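Local atomic coordinates of 6-phospho-beta-d glycosidase (Streptococcus pyogenes, PDB entry 5FOO), a protein that probably hydrolyses 6-phosphorylated beta-glucosides, as a retaining glycoside hydrolase of family 1 that binds 6-phosphocyclophellitol in its active-site pocket. Residues A[116-121]-A[167-172]; A[140-145]-A[160-165]. The protein carries 1 engineered substitution. All coordinates share one frame; numbering follows the deposited sequence.

Interaction 1. Residues A[116-121]-A[167-172]; sequences NLHHFD and MVVVEG. With JAZ (6-phosphocyclophellitol), chain G.
Phe120 reaches from the 116-121 loop to the side of helix 166-174, where it meets two consecutive valines. Its far end takes the partly exposed Val168: CZ lies 3.5 Å from Val168 CG1. Nearer the stem of the ring, CD1 of Phe120 comes to 3.6 Å from CG2 of Val169, the two side chains running past each other in opposite directions. With CG anti to the carbonyl carbon and beside the backbone N (chi1 -48°), and the residue itself in a left-handed backbone conformation, the far end of the ring can reach the helix while one face stays against His119. This is the tight part of the contact. On the side toward His118 the fit is looser, for the imidazole makes a single approach, from CE1 to Val169 CG2 at 3.9 Å. His118 is held instead by polar and aromatic neighbours, its ND1 being hydrogen-bonded to His163 ND1 while its ring meets Trp133. The loop follows barrel strand 112-116 of the (beta/alpha)8 fold, and the helix comes directly after the next strand region, so the packing lies at the C-terminal end of the barrel, where TIM-barrel enzymes place their active sites. His119 is the pocket residue of this loop. Its ring turns CD2 toward Phe120, 3.7 Å above the centre of that ring, and sends NE2 to the bound 6-phosphocyclophellitol, donating a bent hydrogen bond of 3.0 Å to O16 (132°). His119 N is bonded to Asp121 OD1 at 2.9 Å, approaching from above the carboxylate plane, which closes the loop on itself at the backbone of His119. Trp424, another residue of the pocket, also meets the Phe120 ring.

Interaction 2. Residues A[140-145]-A[160-165]; sequences DLFVAF and WFVHNE. With JAZ (6-phosphocyclophellitol), chain G.
Phe142 of helix 136-153 and His163 hold their rings almost parallel, with planes at 10°, but slid so far apart that they barely overlap, their centroids 5.5 Å apart. The closest approach is between corners, Phe142 CE2 lying 3.8 Å from His163 CE1. Val162 CG1 touches both rings: it sits at the edge of Phe142, 3.6 Å from CE2, and over the centre of one face of His163, 3.8 Å above its plane. Phe142 CB points toward the strand segment, and CG anti to the backbone N (chi1 177°) carries the ring off the helix to Val162 and His163. The imidazole, bonded through ND1 to His118, is further fixed in rotation by NE2 bonding to Leu196 O. Beyond it the chain reaches the inhibitor. Asn164 ND2 donates to Glu165 OE1 at 3.0 Å, meeting it on the anti side, 17° out of the carboxylate plane; the same OE1 accepts a bond from O17 of 6-phosphocyclophellitol at 3.1 Å, and Asn164 ND2 adds a weak one to O17. Glu165 OE2 is held by Asn224 and Tyr299. Asn164 and Glu165 belong to the Asn-Glu-Pro motif after the fourth barrel strand, whose glutamate is the general acid/base in glycoside hydrolase family 1.

How the interactions relate
From the N terminus, the chain leaves barrel strand 112-116 through the 116-121 loop, passes helix 136-153 and returns along strand 159-161 to residues 163-164 and helix 166-174. Interaction 1 joins the start and end of this excursion, closing a loop of 45 residues. Interaction 2 is nested within it, closing a loop of 14 residues that holds the rest of helix 136-153 and the turn to strand 159-161, part of a beta-alpha-beta crossover. The two also meet directly: Leu117 N is probably hydrogen-bonded to Phe161 O and His118 O to Asn164 N, joining the loop after strand 112-116 to strands 159-161 and 163-164. One segment of each contact carries pocket residues: His119 in interaction 1, Asn164 and Glu165 in interaction 2.

Interaction 1. Residues A[116-121]-A[167-172]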
loop_
_atom_site.group_PDB
_atom_site.type_symbol
_atom_site.label_atom_id
_atom_site.label_comp_id
_atom_site.label_asym_id
_atom_site.label_seq_id
_atom_site.Cartn_x
_atom_site.Cartn_y
_atom_site.Cartn_z
ATOM N N ASN A 116 3.705 -3.338 8.055
ATOM C CA ASN A 116 3.261 -1.990 7.772
ATOM C C ASN A 116 2.507 -1.480 8.967
ATOM O O ASN A 116 1.803 -2.247 9.575
ATOM C CB ASN A 116 2.394 -2.023 6.522
ATOM C CG ASN A 116 1.758 -0.685 6.201
ATOM O OD1 ASN A 116 2.340 0.411 6.416
ATOM N ND2 ASN A 116 0.568 -0.764 5.703
ATOM N N LEU A 117 2.606 -0.176 9.273
ATOM C CA LEU A 117 1.876 0.407 10.379
ATOM C C LEU A 117 0.564 1.113 10.117
ATOM O O LEU A 117 -0.165 1.408 11.080
ATOM C CB LEU A 117 2.769 1.335 11.175
ATOM C CG LEU A 117 4.059 0.673 11.610
ATOM C CD1 LEU A 117 5.057 1.738 12.012
ATOM C CD2 LEU A 117 3.758 -0.324 12.718
ATOM N N HIS A 118 0.234 1.351 8.858
ATOM C CA HIS A 118 -0.985 2.127 8.537
ATOM C C HIS A 118 -1.402 1.759 7.156
ATOM O O HIS A 118 -0.654 1.975 6.206
ATOM C CB HIS A 118 -0.694 3.614 8.662
ATOM C CG HIS A 118 -1.769 4.514 8.166
ATOM N ND1 HIS A 118 -1.521 5.637 7.404
ATOM C CD2 HIS A 118 -3.111 4.479 8.333
ATOM C CE1 HIS A 118 -2.657 6.223 7.075
ATOM N NE2 HIS A 118 -3.635 5.532 7.618
ATOM N N HIS A 119 -2.601 1.192 7.029
ATOM C CA HIS A 119 -3.160 0.886 5.712
ATOM C C HIS A 119 -4.640 1.339 5.718
ATOM O O HIS A 119 -5.569 0.532 5.949
ATOM C CB HIS A 119 -3.005 -0.646 5.423
ATOM C CG HIS A 119 -3.177 -1.005 3.995
ATOM N ND1 HIS A 119 -2.373 -1.918 3.351
ATOM C CD2 HIS A 119 -4.045 -0.544 3.062
ATOM C CE1 HIS A 119 -2.738 -2.020 2.088
ATOM N NE2 HIS A 119 -3.761 -1.199 1.886
ATOM N N PHE A 120 -4.811 2.653 5.523
ATOM C CA PHE A 120 -6.096 3.335 5.425
ATOM C C PHE A 120 -6.959 3.169 6.671
ATOM O O PHE A 120 -8.215 3.167 6.568
ATOM C CB PHE A 120 -6.907 2.787 4.212
ATOM C CG PHE A 120 -6.143 2.676 2.903
ATOM C CD1 PHE A 120 -4.973 3.367 2.629
ATOM C CD2 PHE A 120 -6.664 1.864 1.905
ATOM C CE1 PHE A 120 -4.311 3.232 1.382
ATOM C CE2 PHE A 120 -6.035 1.721 0.669
ATOM C CZ PHE A 120 -4.859 2.421 0.401
ATOM N N ASP A 121 -6.323 3.011 7.844
ATOM C CA ASP A 121 -7.039 2.622 9.032
ATOM C C ASP A 121 -6.824 3.456 10.262
ATOM O O ASP A 121 -6.760 2.922 11.365
ATOM C CB ASP A 121 -6.824 1.120 9.336
ATOM C CG ASP A 121 -5.364 0.787 9.717
ATOM O OD1 ASP A 121 -4.445 1.539 9.297
ATOM O OD2 ASP A 121 -5.155 -0.216 10.447
ATOM N N MET A 167 -0.509 8.828 -0.377
ATOM C CA MET A 167 -1.279 9.717 -1.309
ATOM C C MET A 167 -2.688 9.185 -1.593
ATOM O O MET A 167 -3.562 9.932 -1.953
ATOM C CB MET A 167 -0.535 9.944 -2.648
ATOM C CG MET A 167 -1.239 10.974 -3.603
ATOM S SD MET A 167 -1.470 12.541 -2.756
ATOM C CE MET A 167 0.097 13.277 -3.077
ATOM N N VAL A 168 -2.892 7.871 -1.497
ATOM C CA VAL A 168 -4.214 7.261 -1.591
ATOM C C VAL A 168 -5.109 7.682 -0.396
ATOM O O VAL A 168 -6.287 7.885 -0.562
ATOM C CB VAL A 168 -4.167 5.720 -1.751
ATOM C CG1 VAL A 168 -5.551 5.124 -1.735
ATOM C CG2 VAL A 168 -3.443 5.334 -3.061
ATOM N N VAL A 169 -4.552 7.806 0.795
ATOM C CA VAL A 169 -5.294 8.353 1.930
ATOM C C VAL A 169 -5.687 9.843 1.689
ATOM O O VAL A 169 -6.817 10.248 2.011
ATOM C CB VAL A 169 -4.450 8.265 3.206
ATOM C CG1 VAL A 169 -5.089 9.018 4.359
ATOM C CG2 VAL A 169 -4.290 6.812 3.616
ATOM N N VAL A 170 -4.736 10.638 1.212
ATOM C CA VAL A 170 -4.952 12.012 0.934
ATOM C C VAL A 170 -6.102 12.124 -0.096
ATOM O O VAL A 170 -7.012 12.893 0.116
ATOM C CB VAL A 170 -3.729 12.609 0.286
ATOM C CG1 VAL A 170 -4.015 13.997 -0.317
ATOM C CG2 VAL A 170 -2.569 12.701 1.254
ATOM N N GLU A 171 -6.027 11.357 -1.193
ATOM C CA GLU A 171 -7.004 11.412 -2.250
ATOM C C GLU A 171 -8.333 10.849 -1.829
ATOM O O GLU A 171 -9.362 11.554 -1.949
ATOM C CB GLU A 171 -6.483 10.795 -3.567
ATOM C CG GLU A 171 -5.451 11.783 -4.148
ATOM C CD GLU A 171 -4.853 11.443 -5.530
ATOM O OE1 GLU A 171 -5.100 10.271 -5.958
ATOM O OE2 GLU A 171 -4.142 12.374 -6.152
ATOM N N GLY A 172 -8.308 9.649 -1.242
ATOM C CA GLY A 172 -9.510 8.979 -0.738
ATOM C C GLY A 172 -10.336 9.781 0.246
ATOM O O GLY A 172 -11.593 9.900 0.063
HETATM C C2 JAZ G . -6.127 -2.986 -2.458
HETATM C C3 JAZ G . -4.908 -2.783 -1.533
HETATM C C4 JAZ G . -4.052 -1.619 -2.019
HETATM C C5 JAZ G . -3.560 -1.813 -3.447
HETATM C C6 JAZ G . -4.716 -2.133 -4.369
HETATM C C7 JAZ G . -5.581 -3.282 -3.850
HETATM C C8 JAZ G . -6.654 -3.700 -4.852
HETATM O O9 JAZ G . -7.523 -2.586 -5.030
HETATM P P10 JAZ G . -9.054 -2.848 -5.367
HETATM O O11 JAZ G . -9.640 -1.482 -5.425
HETATM O O12 JAZ G . -9.637 -3.858 -4.470
HETATM O O13 JAZ G . -9.063 -3.496 -6.682
HETATM O O14 JAZ G . -5.488 -0.948 -4.604
HETATM O O15 JAZ G . -6.896 -4.121 -2.046
HETATM O O16 JAZ G . -5.413 -2.480 -0.256
HETATM O O17 JAZ G . -2.956 -1.424 -1.143
#

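Interaction 2. Residues A[140-145]-A[160-165]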
loop_
_atom_site.group_PDB
_atom_site.type_symbol
_atom_site.label_atom_id
_atom_site.label_comp_id
_atom_site.label_asym_id
_atom_site.label_seq_id
_atom_site.Cartn_x
_atom_site.Cartn_y
_atom_site.Cartn_z
ATOM N N ASP A 140 1.561 12.756 16.422
ATOM C CA ASP A 140 2.310 12.354 17.640
ATOM C C ASP A 140 1.755 11.097 18.256
ATOM O O ASP A 140 2.511 10.301 18.722
ATOM C CB ASP A 140 2.318 13.470 18.697
ATOM C CG ASP A 140 3.280 14.607 18.347
ATOM O OD1 ASP A 140 4.276 14.409 17.642
ATOM O OD2 ASP A 140 3.047 15.731 18.787
ATOM N N LEU A 141 0.430 10.918 18.282
ATOM C CA LEU A 141 -0.145 9.703 18.823
ATOM C C LEU A 141 0.209 8.449 17.918
ATOM O O LEU A 141 0.426 7.331 18.416
ATOM C CB LEU A 141 -1.648 9.858 18.982
ATOM C CG LEU A 141 -2.158 10.987 19.867
ATOM C CD1 LEU A 141 -3.664 10.963 19.977
ATOM C CD2 LEU A 141 -1.528 10.927 21.254
ATOM N N PHE A 142 0.286 8.666 16.608
ATOM C CA PHE A 142 0.741 7.623 15.683
ATOM C C PHE A 142 2.185 7.186 16.019
ATOM O O PHE A 142 2.508 5.998 16.046
ATOM C CB PHE A 142 0.581 8.109 14.231
ATOM C CG PHE A 142 1.073 7.168 13.182
ATOM C CD1 PHE A 142 0.492 5.945 13.008
ATOM C CD2 PHE A 142 2.055 7.572 12.303
ATOM C CE1 PHE A 142 0.909 5.112 12.032
ATOM C CE2 PHE A 142 2.494 6.717 11.334
ATOM C CZ PHE A 142 1.930 5.492 11.208
ATOM N N VAL A 143 3.020 8.152 16.322
ATOM C CA VAL A 143 4.405 7.877 16.743
ATOM C C VAL A 143 4.454 7.066 18.001
ATOM O O VAL A 143 5.230 6.142 18.106
ATOM C CB VAL A 143 5.221 9.188 16.958
ATOM C CG1 VAL A 143 6.599 8.928 17.580
ATOM C CG2 VAL A 143 5.350 9.934 15.630
ATOM N N ALA A 144 3.635 7.403 18.972
ATOM C CA ALA A 144 3.603 6.633 20.184
ATOM C C ALA A 144 3.151 5.200 19.939
ATOM O O ALA A 144 3.714 4.236 20.523
ATOM C CB ALA A 144 2.766 7.338 21.210
ATOM N N PHE A 145 2.143 5.028 19.053
ATOM C CA PHE A 145 1.759 3.691 18.591
ATOM C C PHE A 145 2.943 2.932 17.952
ATOM O O PHE A 145 3.143 1.757 18.233
ATOM C CB PHE A 145 0.564 3.808 17.606
ATOM C CG PHE A 145 0.403 2.685 16.665
ATOM C CD1 PHE A 145 0.107 1.414 17.124
ATOM C CD2 PHE A 145 0.408 2.913 15.279
ATOM C CE1 PHE A 145 -0.099 0.384 16.238
ATOM C CE2 PHE A 145 0.240 1.881 14.410
ATOM C CZ PHE A 145 -0.025 0.621 14.883
ATOM N N TRP A 160 10.182 -3.014 8.478
ATOM C CA TRP A 160 9.113 -2.179 8.902
ATOM C C TRP A 160 8.760 -1.141 7.798
ATOM O O TRP A 160 9.645 -0.633 7.119
ATOM C CB TRP A 160 9.545 -1.428 10.154
ATOM C CG TRP A 160 9.706 -2.231 11.363
ATOM C CD1 TRP A 160 10.898 -2.718 11.872
ATOM C CD2 TRP A 160 8.692 -2.642 12.263
ATOM N NE1 TRP A 160 10.664 -3.412 13.041
ATOM C CE2 TRP A 160 9.323 -3.357 13.321
ATOM C CE3 TRP A 160 7.307 -2.506 12.290
ATOM C CZ2 TRP A 160 8.602 -3.914 14.380
ATOM C CZ3 TRP A 160 6.609 -3.047 13.374
ATOM C CH2 TRP A 160 7.260 -3.764 14.373
ATOM N N PHE A 161 7.484 -0.801 7.703
ATOM C CA PHE A 161 6.993 0.201 6.788
ATOM C C PHE A 161 5.988 1.105 7.476
ATOM O O PHE A 161 5.161 0.652 8.228
ATOM C CB PHE A 161 6.458 -0.495 5.530
ATOM C CG PHE A 161 7.538 -1.091 4.684
ATOM C CD1 PHE A 161 8.234 -0.317 3.774
ATOM C CD2 PHE A 161 7.914 -2.404 4.860
ATOM C CE1 PHE A 161 9.306 -0.838 3.049
ATOM C CE2 PHE A 161 8.970 -2.953 4.116
ATOM C CZ PHE A 161 9.667 -2.178 3.228
ATOM N N VAL A 162 6.075 2.413 7.242
ATOM C CA VAL A 162 5.287 3.330 8.042
ATOM C C VAL A 162 3.831 3.446 7.490
ATOM O O VAL A 162 2.892 3.358 8.261
ATOM C CB VAL A 162 5.921 4.740 8.175
ATOM C CG1 VAL A 162 5.011 5.625 9.057
ATOM C CG2 VAL A 162 7.297 4.687 8.852
ATOM N N HIS A 163 3.680 3.649 6.177
ATOM C CA HIS A 163 2.374 3.715 5.545
ATOM C C HIS A 163 2.348 2.840 4.297
ATOM O O HIS A 163 3.379 2.605 3.640
ATOM C CB HIS A 163 2.075 5.124 5.023
ATOM C CG HIS A 163 2.224 6.241 6.013
ATOM N ND1 HIS A 163 1.357 6.427 7.047
ATOM C CD2 HIS A 163 3.068 7.277 6.052
ATOM C CE1 HIS A 163 1.676 7.510 7.722
ATOM N NE2 HIS A 163 2.727 8.038 7.144
ATOM N N ASN A 164 1.142 2.409 3.938
ATOM C CA ASN A 164 0.837 2.036 2.587
ATOM C C ASN A 164 0.182 3.209 1.866
ATOM O O ASN A 164 -0.877 3.689 2.290
ATOM C CB ASN A 164 -0.129 0.863 2.583
ATOM C CG ASN A 164 -0.542 0.476 1.182
ATOM O OD1 ASN A 164 0.164 -0.266 0.493
ATOM N ND2 ASN A 164 -1.680 0.986 0.748
ATOM N N GLU A 165 0.805 3.650 0.801
ATOM C CA GLU A 165 0.260 4.647 -0.132
ATOM C C GLU A 165 -0.434 5.827 0.531
ATOM O O GLU A 165 -1.679 5.999 0.443
ATOM C CB GLU A 165 -0.661 4.000 -1.158
ATOM C CG GLU A 165 -0.044 2.922 -1.999
ATOM C CD GLU A 165 -1.128 2.056 -2.742
ATOM O OE1 GLU A 165 -2.096 1.390 -2.149
ATOM O OE2 GLU A 165 -0.966 2.016 -3.958
HETATM C C2 JAZ G . -6.127 -2.986 -2.458
HETATM C C3 JAZ G . -4.908 -2.783 -1.533
HETATM C C4 JAZ G . -4.052 -1.619 -2.019
HETATM C C5 JAZ G . -3.560 -1.813 -3.447
HETATM C C6 JAZ G . -4.716 -2.133 -4.369
HETATM C C7 JAZ G . -5.581 -3.282 -3.850
HETATM C C8 JAZ G . -6.654 -3.700 -4.852
HETATM O O9 JAZ G . -7.523 -2.586 -5.030
HETATM P P10 JAZ G . -9.054 -2.848 -5.367
HETATM O O11 JAZ G . -9.640 -1.482 -5.425
HETATM O O12 JAZ G . -9.637 -3.858 -4.470
HETATM O O13 JAZ G . -9.063 -3.496 -6.682
HETATM O O14 JAZ G . -5.488 -0.948 -4.604
HETATM O O15 JAZ G . -6.896 -4.121 -2.046
HETATM O O16 JAZ G . -5.413 -2.480 -0.256
HETATM O O17 JAZ G . -2.956 -1.424 -1.143
#